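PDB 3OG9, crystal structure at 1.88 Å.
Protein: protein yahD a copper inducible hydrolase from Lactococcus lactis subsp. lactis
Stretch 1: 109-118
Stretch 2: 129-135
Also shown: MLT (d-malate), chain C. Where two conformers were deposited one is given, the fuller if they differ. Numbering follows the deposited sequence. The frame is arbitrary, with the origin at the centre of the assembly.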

# COMPACT_ATOMS: atom_id res chain seq x y z
N TYR A 109 -0.46 -4.71 -1.74
CA TYR A 109 -1.05 -5.95 -1.26
C TYR A 109 -0.24 -6.38 -0.02
O TYR A 109 0.98 -6.48 -0.10
CB TYR A 109 -0.97 -6.99 -2.36
CG TYR A 109 -1.33 -8.42 -1.96
CD1 TYR A 109 -2.30 -8.67 -0.99
CD2 TYR A 109 -0.69 -9.50 -2.57
CE1 TYR A 109 -2.63 -9.99 -0.63
CE2 TYR A 109 -1.02 -10.81 -2.23
CZ TYR A 109 -1.97 -11.04 -1.25
OH TYR A 109 -2.28 -12.34 -0.91
N SER A 110 -0.93 -6.61 1.10
CA SER A 110 -0.29 -7.13 2.33
C SER A 110 0.89 -6.26 2.80
O SER A 110 0.72 -5.06 3.02
CB SER A 110 0.10 -8.59 2.10
OG SER A 110 0.28 -9.28 3.33
N ASN A 111 2.11 -6.81 2.88
CA ASN A 111 3.28 -5.97 3.25
C ASN A 111 3.35 -4.59 2.56
O ASN A 111 3.46 -3.55 3.22
CB ASN A 111 4.58 -6.77 3.04
CG ASN A 111 5.80 -6.12 3.67
OD1 ASN A 111 6.86 -6.05 3.06
ND2 ASN A 111 5.69 -5.71 4.94
N GLY A 112 3.26 -4.57 1.22
CA GLY A 112 3.27 -3.27 0.49
C GLY A 112 2.11 -2.33 0.87
O GLY A 112 2.29 -1.11 0.99
N ALA A 113 0.92 -2.88 1.06
CA ALA A 113 -0.26 -2.11 1.44
C ALA A 113 -0.04 -1.45 2.82
O ALA A 113 -0.39 -0.29 3.04
CB ALA A 113 -1.49 -3.03 1.46
N ASN A 114 0.56 -2.21 3.73
CA ASN A 114 0.85 -1.76 5.09
C ASN A 114 1.79 -0.59 5.13
O ASN A 114 1.59 0.36 5.91
CB ASN A 114 1.42 -2.95 5.90
CG ASN A 114 0.40 -4.04 6.10
OD1 ASN A 114 -0.79 -3.77 5.93
ND2 ASN A 114 0.82 -5.26 6.47
N VAL A 115 2.79 -0.66 4.26
CA VAL A 115 3.82 0.36 4.15
C VAL A 115 3.26 1.64 3.55
O VAL A 115 3.55 2.75 4.04
CB VAL A 115 5.04 -0.24 3.39
CG1 VAL A 115 5.89 0.81 2.67
CG2 VAL A 115 5.87 -1.05 4.37
N ALA A 116 2.43 1.49 2.51
CA ALA A 116 1.72 2.64 1.86
C ALA A 116 0.81 3.37 2.87
O ALA A 116 0.80 4.62 2.97
CB ALA A 116 0.89 2.15 0.67
N LEU A 117 0.06 2.57 3.61
CA LEU A 117 -0.87 3.07 4.61
C LEU A 117 -0.14 3.77 5.75
O LEU A 117 -0.56 4.82 6.23
CB LEU A 117 -1.69 1.92 5.15
CG LEU A 117 -2.78 1.43 4.22
CD1 LEU A 117 -3.30 0.10 4.79
CD2 LEU A 117 -3.90 2.47 4.08
N ASN A 118 0.98 3.20 6.16
CA ASN A 118 1.79 3.84 7.19
C ASN A 118 2.42 5.17 6.74
O ASN A 118 2.37 6.16 7.47
CB ASN A 118 2.85 2.85 7.71
CG ASN A 118 3.61 3.40 8.91
OD1 ASN A 118 4.67 4.01 8.75
ND2 ASN A 118 3.08 3.18 10.11
N LYS A 129 -4.84 8.87 -3.60
CA LYS A 129 -5.71 7.76 -3.16
C LYS A 129 -4.86 6.56 -2.80
O LYS A 129 -3.71 6.47 -3.23
CB LYS A 129 -6.61 7.30 -4.30
CG LYS A 129 -7.58 8.30 -4.77
CD LYS A 129 -8.44 7.74 -5.84
CE LYS A 129 -9.48 8.76 -6.18
NZ LYS A 129 -8.89 10.01 -6.76
N ILE A 130 -5.45 5.64 -2.02
CA ILE A 130 -4.80 4.35 -1.71
C ILE A 130 -5.79 3.22 -1.91
O ILE A 130 -6.95 3.31 -1.52
CB ILE A 130 -4.30 4.33 -0.24
CG1 ILE A 130 -3.16 5.34 -0.05
CG2 ILE A 130 -3.78 2.90 0.16
CD1 ILE A 130 -2.45 5.21 1.29
N ILE A 131 -5.33 2.15 -2.55
CA ILE A 131 -6.06 0.90 -2.64
C ILE A 131 -5.17 -0.09 -1.90
O ILE A 131 -4.05 -0.40 -2.35
CB ILE A 131 -6.23 0.49 -4.13
CG1 ILE A 131 -7.17 1.50 -4.81
CG2 ILE A 131 -6.83 -0.96 -4.27
CD1 ILE A 131 -7.34 1.37 -6.31
N ALA A 132 -5.66 -0.56 -0.74
CA ALA A 132 -4.85 -1.46 0.12
C ALA A 132 -5.54 -2.81 0.22
O ALA A 132 -6.59 -2.90 0.85
CB ALA A 132 -4.72 -0.88 1.53
N PHE A 133 -4.98 -3.84 -0.40
CA PHE A 133 -5.54 -5.19 -0.27
C PHE A 133 -4.95 -5.92 0.91
O PHE A 133 -3.72 -6.11 0.98
CB PHE A 133 -5.32 -6.01 -1.54
CG PHE A 133 -5.94 -5.39 -2.79
CD1 PHE A 133 -7.32 -5.34 -2.95
CD2 PHE A 133 -5.12 -4.90 -3.81
CE1 PHE A 133 -7.89 -4.76 -4.13
CE2 PHE A 133 -5.69 -4.33 -4.99
CZ PHE A 133 -7.05 -4.27 -5.15
N HIS A 134 -5.82 -6.31 1.84
CA HIS A 134 -5.43 -7.04 3.05
C HIS A 134 -4.34 -6.35 3.87
O HIS A 134 -3.36 -6.98 4.31
CB HIS A 134 -5.09 -8.50 2.69
CG HIS A 134 -6.23 -9.17 2.02
ND1 HIS A 134 -7.39 -9.47 2.69
CD2 HIS A 134 -6.45 -9.47 0.72
CE1 HIS A 134 -8.28 -9.95 1.83
NE2 HIS A 134 -7.73 -9.97 0.63
N GLY A 135 -4.57 -5.05 4.09
CA GLY A 135 -3.71 -4.23 4.91
C GLY A 135 -4.08 -4.29 6.40
O GLY A 135 -5.14 -4.84 6.81
C1 MLT C . 3.68 -7.23 7.28
O1 MLT C . 4.87 -7.57 7.53
O2 MLT C . 3.44 -6.16 6.66
C2 MLT C . 2.53 -8.08 7.76
O3 MLT C . 2.97 -9.19 8.52
C3 MLT C . 1.65 -8.54 6.60
C4 MLT C . 2.34 -9.51 5.66
O4 MLT C . 1.65 -10.42 5.17
O5 MLT C . 3.56 -9.43 5.34
O HOH W 1 -1.37 -7.27 6.15

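Gly135 sits where a side chain would not fit. A CB built on Gly135 would lie 2.9 Å from Leu117 CD1, which is a clash. Leu117 CD1 lies 4.4 Å from Gly135 CA, and the side-chain oxygen Asn114 OD1 comes to 3.1 Å from the same CA.

Stretch 1 begins with an extended residue, Tyr109, and turns at Ser110 into the helix 111-118. Stretch 2 is the strand 129-133 followed by the non-strand residues His134 and Gly135. Tyr109 pairs with Phe133 in a parallel bridge, with their CA atoms 4.7 Å apart. A single direct hydrogen bond joins the stretches: Ser110 N donates to Phe133 O at 2.8 Å, and its N-H...O angle of 176° is nearly straight. The same oxygen, Phe133 O, receives a CA-H...O contact from Tyr109 CA at 3.5 Å.

Beyond the bridge the chain reverses. The helix runs back across the strand at 142° between their N-to-C directions, and the axes approach to 7.3 Å. Where Ala113 and Ala132 face each other, both side chains are single methyl groups. Ala113 CB meets Ala132 CB at 3.9 Å. Further along, Leu117 CD1 reaches Ala132 CB at 3.7 Å, and Leu117 CD2 reaches Ile130 CG2 at 3.9 Å. These contacts are apolar and keep the carbon surfaces from water. Ile131 points away from the helix, as expected for alternating strand residues.

On the bridge, Tyr109 and Phe133 place their side chains on the same face of the sheet. Tyr109 CD1 lies 4.1 Å from Phe133 CB.

A water adds a polar link. Its oxygen accepts from Asn114 ND2 at 3.0 Å and donates to His134 O at 2.7 Å. Asn114 ND2 also donates to O2 of the bound d-malate at 2.8 Å. Asn111 ND2 donates to the same malate O2 at 2.9 Å. Ser110 OG lies 2.6 Å from malate O4.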